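Long-range contacts in lombricine kinase (Urechis caupo, PDB 3JPZ), which probably transfers a phosphoryl group between ATP and lombricine, as a phosphagen kinase of the ATP:guanido phosphotransferase family: residues A[115-120]-A[279-284]; A[154-159]-A[237-242]. All coordinates share one frame; numbering follows the deposited sequence. Where two conformers were deposited one is given.

Contact 1: residues A[115-120]-A[279-284]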
ATOM      1  N   SER A 115     -16.807  14.619 -28.387  1.00 15.06           N
ATOM      2  CA  SER A 115     -16.674  13.172 -28.247  1.00 12.08           C
ATOM      3  C   SER A 115     -17.633  12.661 -27.188  1.00 16.14           C
ATOM      4  O   SER A 115     -18.205  13.433 -26.428  1.00 17.56           O
ATOM      5  CB  SER A 115     -15.245  12.787 -27.870  1.00 12.30           C
ATOM      6  OG  SER A 115     -14.876  13.349 -26.625  1.00 18.04           O
ATOM      7  N   CYS A 116     -17.805  11.346 -27.171  0.80 12.52           N
ATOM      8  CA  CYS A 116     -18.656  10.682 -26.209  0.80 18.01           C
ATOM      9  C   CYS A 116     -18.007   9.365 -25.841  0.80 14.19           C
ATOM     10  O   CYS A 116     -17.415   8.693 -26.691  0.80 16.23           O
ATOM     11  CB  CYS A 116     -20.037  10.388 -26.804  0.80 13.73           C
ATOM     12  SG  CYS A 116     -20.723  11.678 -27.854  0.80 25.48           S
ATOM     13  N   ARG A 117     -18.103   9.001 -24.571  1.00 20.51           N
ATOM     14  CA  ARG A 117     -17.833   7.637 -24.160  1.00 13.05           C
ATOM     15  C   ARG A 117     -18.851   7.247 -23.109  1.00 19.13           C
ATOM     16  O   ARG A 117     -19.475   8.101 -22.480  1.00 11.96           O
ATOM     17  CB  ARG A 117     -16.398   7.443 -23.648  1.00 25.86           C
ATOM     18  CG  ARG A 117     -15.824   8.592 -22.849  1.00 16.26           C
ATOM     19  CD  ARG A 117     -14.595   8.143 -22.056  1.00 28.99           C
ATOM     20  NE  ARG A 117     -14.975   7.700 -20.718  1.00 49.42           N
ATOM     21  CZ  ARG A 117     -14.190   7.025 -19.887  1.00 39.67           C
ATOM     22  NH1 ARG A 117     -12.960   6.691 -20.246  1.00 53.27           N
ATOM     23  NH2 ARG A 117     -14.646   6.680 -18.693  1.00 29.97           N
ATOM     24  N   ILE A 118     -19.047   5.946 -22.967  1.00 13.15           N
ATOM     25  CA  ILE A 118     -19.870   5.390 -21.914  1.00 13.35           C
ATOM     26  C   ILE A 118     -19.071   4.248 -21.322  1.00 11.62           C
ATOM     27  O   ILE A 118     -18.591   3.388 -22.053  1.00 15.74           O
ATOM     28  CB  ILE A 118     -21.192   4.841 -22.464  1.00 11.81           C
ATOM     29  CG1 ILE A 118     -21.953   5.930 -23.209  1.00 17.80           C
ATOM     30  CG2 ILE A 118     -22.036   4.268 -21.330  1.00 17.13           C
ATOM     31  CD1 ILE A 118     -23.177   5.409 -23.932  1.00 12.05           C
ATOM     32  N   ARG A 119     -18.929   4.230 -20.004  1.00 11.35           N
ATOM     33  CA  ARG A 119     -18.097   3.229 -19.363  1.00 17.17           C
ATOM     34  C   ARG A 119     -18.876   2.519 -18.269  1.00 22.00           C
ATOM     35  O   ARG A 119     -19.796   3.070 -17.672  1.00 11.84           O
ATOM     36  CB  ARG A 119     -16.817   3.857 -18.803  1.00 16.96           C
ATOM     37  CG  ARG A 119     -16.937   4.448 -17.407  1.00 40.99           C
ATOM     38  CD  ARG A 119     -16.132   3.659 -16.381  1.00 36.24           C
ATOM     39  NE  ARG A 119     -16.361   4.142 -15.021  1.00 51.76           N
ATOM     40  CZ  ARG A 119     -15.623   5.065 -14.407  1.00 68.10           C
ATOM     41  NH1 ARG A 119     -15.924   5.435 -13.169  1.00 73.67           N
ATOM     42  NH2 ARG A 119     -14.585   5.618 -15.020  1.00 66.21           N
ATOM     43  N   THR A 120     -18.526   1.268 -18.042  1.00 11.81           N
ATOM     44  CA  THR A 120     -19.036   0.566 -16.890  1.00 11.87           C
ATOM     45  C   THR A 120     -17.964  -0.398 -16.448  1.00 12.02           C
ATOM     46  O   THR A 120     -16.888  -0.448 -17.035  1.00 13.48           O
ATOM     47  CB  THR A 120     -20.335  -0.195 -17.201  1.00 23.57           C
ATOM     48  OG1 THR A 120     -20.941  -0.618 -15.970  1.00 16.46           O
ATOM     49  CG2 THR A 120     -20.051  -1.407 -18.084  1.00 25.08           C
ATOM     50  N   ARG A 279     -20.831   5.360 -16.506  1.00 13.50           N
ATOM     51  CA  ARG A 279     -20.365   6.721 -16.694  1.00 18.85           C
ATOM     52  C   ARG A 279     -20.488   7.066 -18.163  1.00 14.32           C
ATOM     53  O   ARG A 279     -19.642   6.690 -18.971  1.00 11.07           O
ATOM     54  CB  ARG A 279     -18.917   6.881 -16.247  1.00 13.58           C
ATOM     55  CG  ARG A 279     -18.498   8.328 -16.139  1.00 10.12           C
ATOM     56  CD  ARG A 279     -17.007   8.495 -15.919  1.00 13.78           C
ATOM     57  NE  ARG A 279     -16.681   9.883 -15.595  1.00 22.99           N
ATOM     58  CZ  ARG A 279     -16.388  10.821 -16.492  1.00 11.12           C
ATOM     59  NH1 ARG A 279     -16.365  10.533 -17.783  1.00 21.84           N
ATOM     60  NH2 ARG A 279     -16.107  12.054 -16.095  1.00 14.26           N
ATOM     61  N   ALA A 280     -21.578   7.747 -18.490  1.00 11.10           N
ATOM     62  CA  ALA A 280     -21.816   8.276 -19.820  1.00 10.90           C
ATOM     63  C   ALA A 280     -21.364   9.724 -19.814  1.00 11.17           C
ATOM     64  O   ALA A 280     -21.770  10.519 -18.957  1.00 11.28           O
ATOM     65  CB  ALA A 280     -23.295   8.173 -20.173  1.00 13.82           C
ATOM     66  N   SER A 281     -20.513  10.066 -20.769  0.80 10.82           N
ATOM     67  CA  SER A 281     -19.934  11.397 -20.817  0.80 12.66           C
ATOM     68  C   SER A 281     -19.867  11.900 -22.245  0.80 12.92           C
ATOM     69  O   SER A 281     -19.890  11.115 -23.197  0.80 10.61           O
ATOM     70  CB  SER A 281     -18.529  11.380 -20.213  0.80 10.93           C
ATOM     71  OG  SER A 281     -17.698  10.468 -20.908  0.80 11.10           O
ATOM     72  N   VAL A 282     -19.808  13.217 -22.385  1.00 11.11           N
ATOM     73  CA  VAL A 282     -19.427  13.839 -23.631  1.00 10.85           C
ATOM     74  C   VAL A 282     -18.352  14.848 -23.288  1.00 19.85           C
ATOM     75  O   VAL A 282     -18.234  15.281 -22.140  1.00 13.34           O
ATOM     76  CB  VAL A 282     -20.560  14.632 -24.301  1.00 10.62           C
ATOM     77  CG1 VAL A 282     -21.776  13.781 -24.520  1.00 13.70           C
ATOM     78  CG2 VAL A 282     -20.883  15.883 -23.476  1.00 13.14           C
ATOM     79  N   HIS A 283     -17.567  15.227 -24.279  1.00 11.02           N
ATOM     80  CA  HIS A 283     -16.790  16.445 -24.179  1.00 10.99           C
ATOM     81  C   HIS A 283     -17.603  17.475 -24.917  1.00 10.79           C
ATOM     82  O   HIS A 283     -17.944  17.268 -26.069  1.00 10.93           O
ATOM     83  CB  HIS A 283     -15.425  16.260 -24.830  1.00 17.33           C
ATOM     84  CG  HIS A 283     -14.437  15.570 -23.950  1.00 11.62           C
ATOM     85  ND1 HIS A 283     -13.089  15.540 -24.228  1.00 11.99           N
ATOM     86  CD2 HIS A 283     -14.597  14.910 -22.781  1.00 11.67           C
ATOM     87  CE1 HIS A 283     -12.461  14.879 -23.273  1.00 12.29           C
ATOM     88  NE2 HIS A 283     -13.353  14.489 -22.381  1.00 12.13           N
ATOM     89  N   VAL A 284     -17.946  18.574 -24.260  1.00 11.22           N
ATOM     90  CA  VAL A 284     -18.790  19.572 -24.903  1.00 10.86           C
ATOM     91  C   VAL A 284     -18.276  20.985 -24.670  1.00 11.89           C
ATOM     92  O   VAL A 284     -17.950  21.375 -23.546  1.00 11.78           O
ATOM     93  CB  VAL A 284     -20.268  19.444 -24.453  1.00 10.43           C
ATOM     94  CG1 VAL A 284     -20.381  19.490 -22.944  1.00 10.48           C
ATOM     95  CG2 VAL A 284     -21.120  20.528 -25.112  1.00 13.71           C
TER
HETATM   96  O   HOH W   1     -17.574   8.230 -19.310  1.00 16.29           O
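Arg117 and Ser281 pair across two antiparallel central strands of the eight-stranded sheet of the phosphagen kinase catalytic domain. Arg117 N donates to Ser281 O at 3.1 Å, and Ser281 N returns a straighter bond to Arg117 O at 2.8 Å (166°). Arg119 and Arg279 form the next hydrogen-bonded pair. Between these two pairs, Ile118 faces Ala280 in a non-hydrogen-bonded pair, with Ile118 CG1 against Ala280 CB. Ile118 and Cys116 turn to the face that packs on helix 233-252.

The other face carries Ser115, Arg117, Arg119, Arg279 and Ser281, all seen to bind ADP in this protein; no nucleotide is bound to this chain. Arg279 can be followed outward. Arg279 CB lies against Arg119 CG at 3.3 Å, a tight apolar touch. CG is anti to the backbone N (chi1 -167°), and the chain stays extended to NE, carrying the head well out from the strand. CD sits over one face of the Arg119 guanidinium, offset toward its rim. Arg279 NE stays 4.8 Å from Arg119 NH2, like charges without contact. NH2 makes a salt bridge to Asp322 on strand 320-325. NH1 donates to a water.

Three arginines crowd here, and Arg117 NE lies 4.3 Å from Arg279 NH1 without a bond. Such a cluster of positive charge is consistent with a phosphate-binding surface. The guanidinium planes of Arg117 and Arg279 are 81° apart. The same water joins them: it accepts from Arg117 NE and Arg279 NH1, hydrogen-bonds Ser281 OG in the conformer given, and donates to Arg279 O at 2.6 Å.

Contact 2: residues A[154-159]-A[237-242]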
ATOM      1  N   GLY A 154     -16.077  -8.823 -36.329  1.00 38.25           N
ATOM      2  CA  GLY A 154     -16.626  -7.600 -36.879  1.00 49.64           C
ATOM      3  C   GLY A 154     -15.898  -6.371 -36.378  1.00 48.31           C
ATOM      4  O   GLY A 154     -14.667  -6.337 -36.351  1.00 47.77           O
ATOM      5  N   ASP A 155     -16.656  -5.353 -35.983  1.00 29.25           N
ATOM      6  CA  ASP A 155     -16.056  -4.117 -35.497  1.00 43.01           C
ATOM      7  C   ASP A 155     -15.594  -4.262 -34.047  1.00 39.31           C
ATOM      8  O   ASP A 155     -15.073  -3.318 -33.460  1.00 37.89           O
ATOM      9  CB  ASP A 155     -17.036  -2.950 -35.615  1.00 31.57           C
ATOM     10  CG  ASP A 155     -18.136  -3.020 -34.595  1.00 48.21           C
ATOM     11  OD1 ASP A 155     -18.628  -4.138 -34.341  1.00 50.89           O
ATOM     12  OD2 ASP A 155     -18.501  -1.963 -34.045  1.00 53.95           O
ATOM     13  N   LEU A 156     -15.792  -5.444 -33.471  1.00 36.13           N
ATOM     14  CA  LEU A 156     -15.298  -5.724 -32.125  1.00 32.81           C
ATOM     15  C   LEU A 156     -14.070  -6.620 -32.171  1.00 35.58           C
ATOM     16  O   LEU A 156     -13.598  -7.088 -31.141  1.00 33.43           O
ATOM     17  CB  LEU A 156     -16.384  -6.367 -31.262  1.00 27.11           C
ATOM     18  CG  LEU A 156     -17.594  -5.480 -30.946  1.00 30.33           C
ATOM     19  CD1 LEU A 156     -18.541  -6.193 -29.991  1.00 24.47           C
ATOM     20  CD2 LEU A 156     -17.155  -4.148 -30.361  1.00 44.25           C
ATOM     21  N   SER A 157     -13.555  -6.860 -33.372  1.00 33.30           N
ATOM     22  CA  SER A 157     -12.288  -7.551 -33.513  1.00 49.40           C
ATOM     23  C   SER A 157     -11.190  -6.644 -32.967  1.00 38.37           C
ATOM     24  O   SER A 157     -11.139  -5.446 -33.263  1.00 27.28           O
ATOM     25  CB  SER A 157     -12.023  -7.910 -34.974  1.00 56.66           C
ATOM     26  OG  SER A 157     -13.025  -8.776 -35.472  1.00 55.31           O
ATOM     27  N   GLY A 158     -10.320  -7.209 -32.149  1.00 27.96           N
ATOM     28  CA  GLY A 158      -9.286  -6.419 -31.514  1.00 47.37           C
ATOM     29  C   GLY A 158      -8.132  -7.260 -31.023  1.00 39.77           C
ATOM     30  O   GLY A 158      -8.066  -8.468 -31.276  1.00 24.49           O
ATOM     31  N   THR A 159      -7.218  -6.608 -30.316  1.00 28.78           N
ATOM     32  CA  THR A 159      -6.041  -7.272 -29.789  1.00 35.25           C
ATOM     33  C   THR A 159      -5.943  -7.042 -28.286  1.00 36.47           C
ATOM     34  O   THR A 159      -6.422  -6.027 -27.768  1.00 26.97           O
ATOM     35  CB  THR A 159      -4.761  -6.756 -30.479  1.00 43.04           C
ATOM     36  OG1 THR A 159      -4.343  -5.526 -29.878  1.00 63.74           O
ATOM     37  CG2 THR A 159      -5.010  -6.530 -31.962  1.00 38.36           C
ATOM     38  N   PHE A 237     -23.591   3.981 -27.305  1.00 14.06           N
ATOM     39  CA  PHE A 237     -24.335   3.125 -26.402  1.00 16.07           C
ATOM     40  C   PHE A 237     -24.646   1.805 -27.107  1.00 14.13           C
ATOM     41  O   PHE A 237     -24.648   0.747 -26.484  1.00 15.20           O
ATOM     42  CB  PHE A 237     -25.631   3.822 -25.977  1.00 13.47           C
ATOM     43  CG  PHE A 237     -26.410   3.084 -24.916  1.00 17.22           C
ATOM     44  CD1 PHE A 237     -25.795   2.653 -23.756  1.00 14.61           C
ATOM     45  CD2 PHE A 237     -27.767   2.853 -25.076  1.00 14.21           C
ATOM     46  CE1 PHE A 237     -26.516   1.992 -22.779  1.00 17.26           C
ATOM     47  CE2 PHE A 237     -28.494   2.191 -24.105  1.00 13.90           C
ATOM     48  CZ  PHE A 237     -27.868   1.762 -22.955  1.00 13.69           C
ATOM     49  N   GLU A 238     -24.909   1.878 -28.410  1.00 15.87           N
ATOM     50  CA  GLU A 238     -25.291   0.694 -29.179  1.00 17.53           C
ATOM     51  C   GLU A 238     -24.163  -0.316 -29.175  1.00 22.19           C
ATOM     52  O   GLU A 238     -24.386  -1.515 -29.017  1.00 24.92           O
ATOM     53  CB  GLU A 238     -25.624   1.068 -30.628  1.00 15.39           C
ATOM     54  CG  GLU A 238     -26.217  -0.088 -31.448  1.00 16.84           C
ATOM     55  CD  GLU A 238     -25.187  -1.124 -31.904  1.00 27.33           C
ATOM     56  OE1 GLU A 238     -23.995  -0.773 -32.098  1.00 17.61           O
ATOM     57  OE2 GLU A 238     -25.584  -2.299 -32.089  1.00 32.00           O
ATOM     58  N   ARG A 239     -22.953   0.181 -29.381  1.00 15.36           N
ATOM     59  CA  ARG A 239     -21.759  -0.649 -29.373  0.51 17.39           C
ATOM     60  C   ARG A 239     -21.500  -1.121 -27.951  1.00 17.56           C
ATOM     61  O   ARG A 239     -21.143  -2.262 -27.716  1.00 16.73           O
ATOM     62  CB  ARG A 239     -20.565   0.152 -29.904  0.51 16.14           C
ATOM     63  CG  ARG A 239     -19.205  -0.489 -29.677  0.51 17.80           C
ATOM     64  CD  ARG A 239     -18.119   0.233 -30.470  0.51 21.52           C
ATOM     65  NE  ARG A 239     -18.330   0.109 -31.910  0.51 25.89           N
ATOM     66  CZ  ARG A 239     -18.744   1.093 -32.702  0.51 27.56           C
ATOM     67  NH1 ARG A 239     -18.986   2.301 -32.204  0.51 16.67           N
ATOM     68  NH2 ARG A 239     -18.906   0.869 -33.999  0.51 17.07           N
ATOM     69  N   PHE A 240     -21.691  -0.213 -27.008  1.00 17.19           N
ATOM     70  CA  PHE A 240     -21.526  -0.496 -25.596  1.00 16.84           C
ATOM     71  C   PHE A 240     -22.300  -1.751 -25.177  1.00 21.35           C
ATOM     72  O   PHE A 240     -21.727  -2.704 -24.656  1.00 16.33           O
ATOM     73  CB  PHE A 240     -22.019   0.730 -24.827  1.00 15.14           C
ATOM     74  CG  PHE A 240     -21.912   0.619 -23.345  1.00 18.72           C
ATOM     75  CD1 PHE A 240     -20.707   0.865 -22.698  1.00 21.67           C
ATOM     76  CD2 PHE A 240     -23.032   0.325 -22.584  1.00 17.85           C
ATOM     77  CE1 PHE A 240     -20.618   0.791 -21.316  1.00 12.98           C
ATOM     78  CE2 PHE A 240     -22.948   0.252 -21.212  1.00 13.58           C
ATOM     79  CZ  PHE A 240     -21.732   0.484 -20.574  1.00 13.02           C
ATOM     80  N   GLY A 241     -23.606  -1.744 -25.412  1.00 21.78           N
ATOM     81  CA  GLY A 241     -24.459  -2.850 -25.021  1.00 27.53           C
ATOM     82  C   GLY A 241     -24.230  -4.081 -25.877  1.00 25.96           C
ATOM     83  O   GLY A 241     -24.300  -5.205 -25.396  1.00 24.56           O
ATOM     84  N   ARG A 242     -23.967  -3.864 -27.158  1.00 26.72           N
ATOM     85  CA  ARG A 242     -23.676  -4.964 -28.063  1.00 38.35           C
ATOM     86  C   ARG A 242     -22.420  -5.692 -27.595  1.00 31.42           C
ATOM     87  O   ARG A 242     -22.375  -6.921 -27.555  1.00 21.27           O
ATOM     88  CB  ARG A 242     -23.491  -4.437 -29.486  1.00 33.46           C
ATOM     89  CG  ARG A 242     -23.070  -5.500 -30.488  1.00 35.58           C
ATOM     90  CD  ARG A 242     -23.441  -5.090 -31.907  1.00 48.80           C
ATOM     91  NE  ARG A 242     -22.929  -3.766 -32.249  1.00 33.46           N
ATOM     92  CZ  ARG A 242     -21.668  -3.517 -32.582  1.00 30.68           C
ATOM     93  NH1 ARG A 242     -20.784  -4.503 -32.606  1.00 34.87           N
ATOM     94  NH2 ARG A 242     -21.290  -2.282 -32.883  1.00 28.22           N
TER
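Asp155 meets Arg239 and Arg242, which project from residues 237-242 of helix 233-252, in a salt-bridge network that Glu238 completes. The helix packs on the central sheet of the catalytic domain. Residues 154-159 run into the sheet's edge strand 158-162; Asp155 and Leu156 form a short 3-10 turn before it.

Both carboxylate oxygens of Asp155 are used. Asp155 OD1 takes Arg242 NH1 at 2.8 Å through its syn lone pair, with the oxygen 24° out of the guanidinium plane. Asp155 OD2 takes three N-H groups. One is Arg242 NH2, 3.0 Å from Asp155 OD2 and fairly straight (166°), so Arg242 grips the carboxylate end-on, tip to tip. In the conformer given, Arg239 NE and NH2 supply the other two, holding Asp155 OD2 side-on with NH2 at 2.9 Å. Both meet it nearly along its C-O axis, and it lies within the plane of the Arg239 guanidinium.

Arg242 has a second partner one helical turn back. Its chain bends at chi3 (53°). Arg242 NE and NH2 both donate to Glu238 OE1, and NE also donates to Glu238 OE2 at 3.0 Å. Arg242 NH2 thus serves both acids. Arg239 NH1 turns elsewhere, to Gln228 OE1. Leu156 packs beside the ion pairs: Leu156 CG lies 3.7 Å from Arg242 NH1, and Leu156 CD2 meets Arg239 CG. The backbone of the turn is tied to the sheet side by Asp155 O, which accepts from Asn207 ND2.

With Arg242, and Arg239 in this conformer, about one carboxylate, Asp155 probably stays ionised, and the paired acids and bases should largely balance their charges.

Overall arrangement
Contact 1 is a buried strand pair in the middle of the large sheet. Contact 2 lies nearer the outside and is partly buried, joining a turn before the edge strand to a helix. Their centres are about 16 Å apart. Helix 233-252 connects them: Phe237 and Phe240 pack on Ile118 and Thr120, while Arg239 and Arg242 serve contact 2. Contact 1 rests on regular backbone bonds; its arginines cluster on the nucleotide-binding face, with Asp322 an outside partner for Arg279. Contact 2 joins its segments by side chains alone, and acids across and within the segments pair its arginines. Gln228, from strand 222-229, bonds to both, through Cys116 and Arg239.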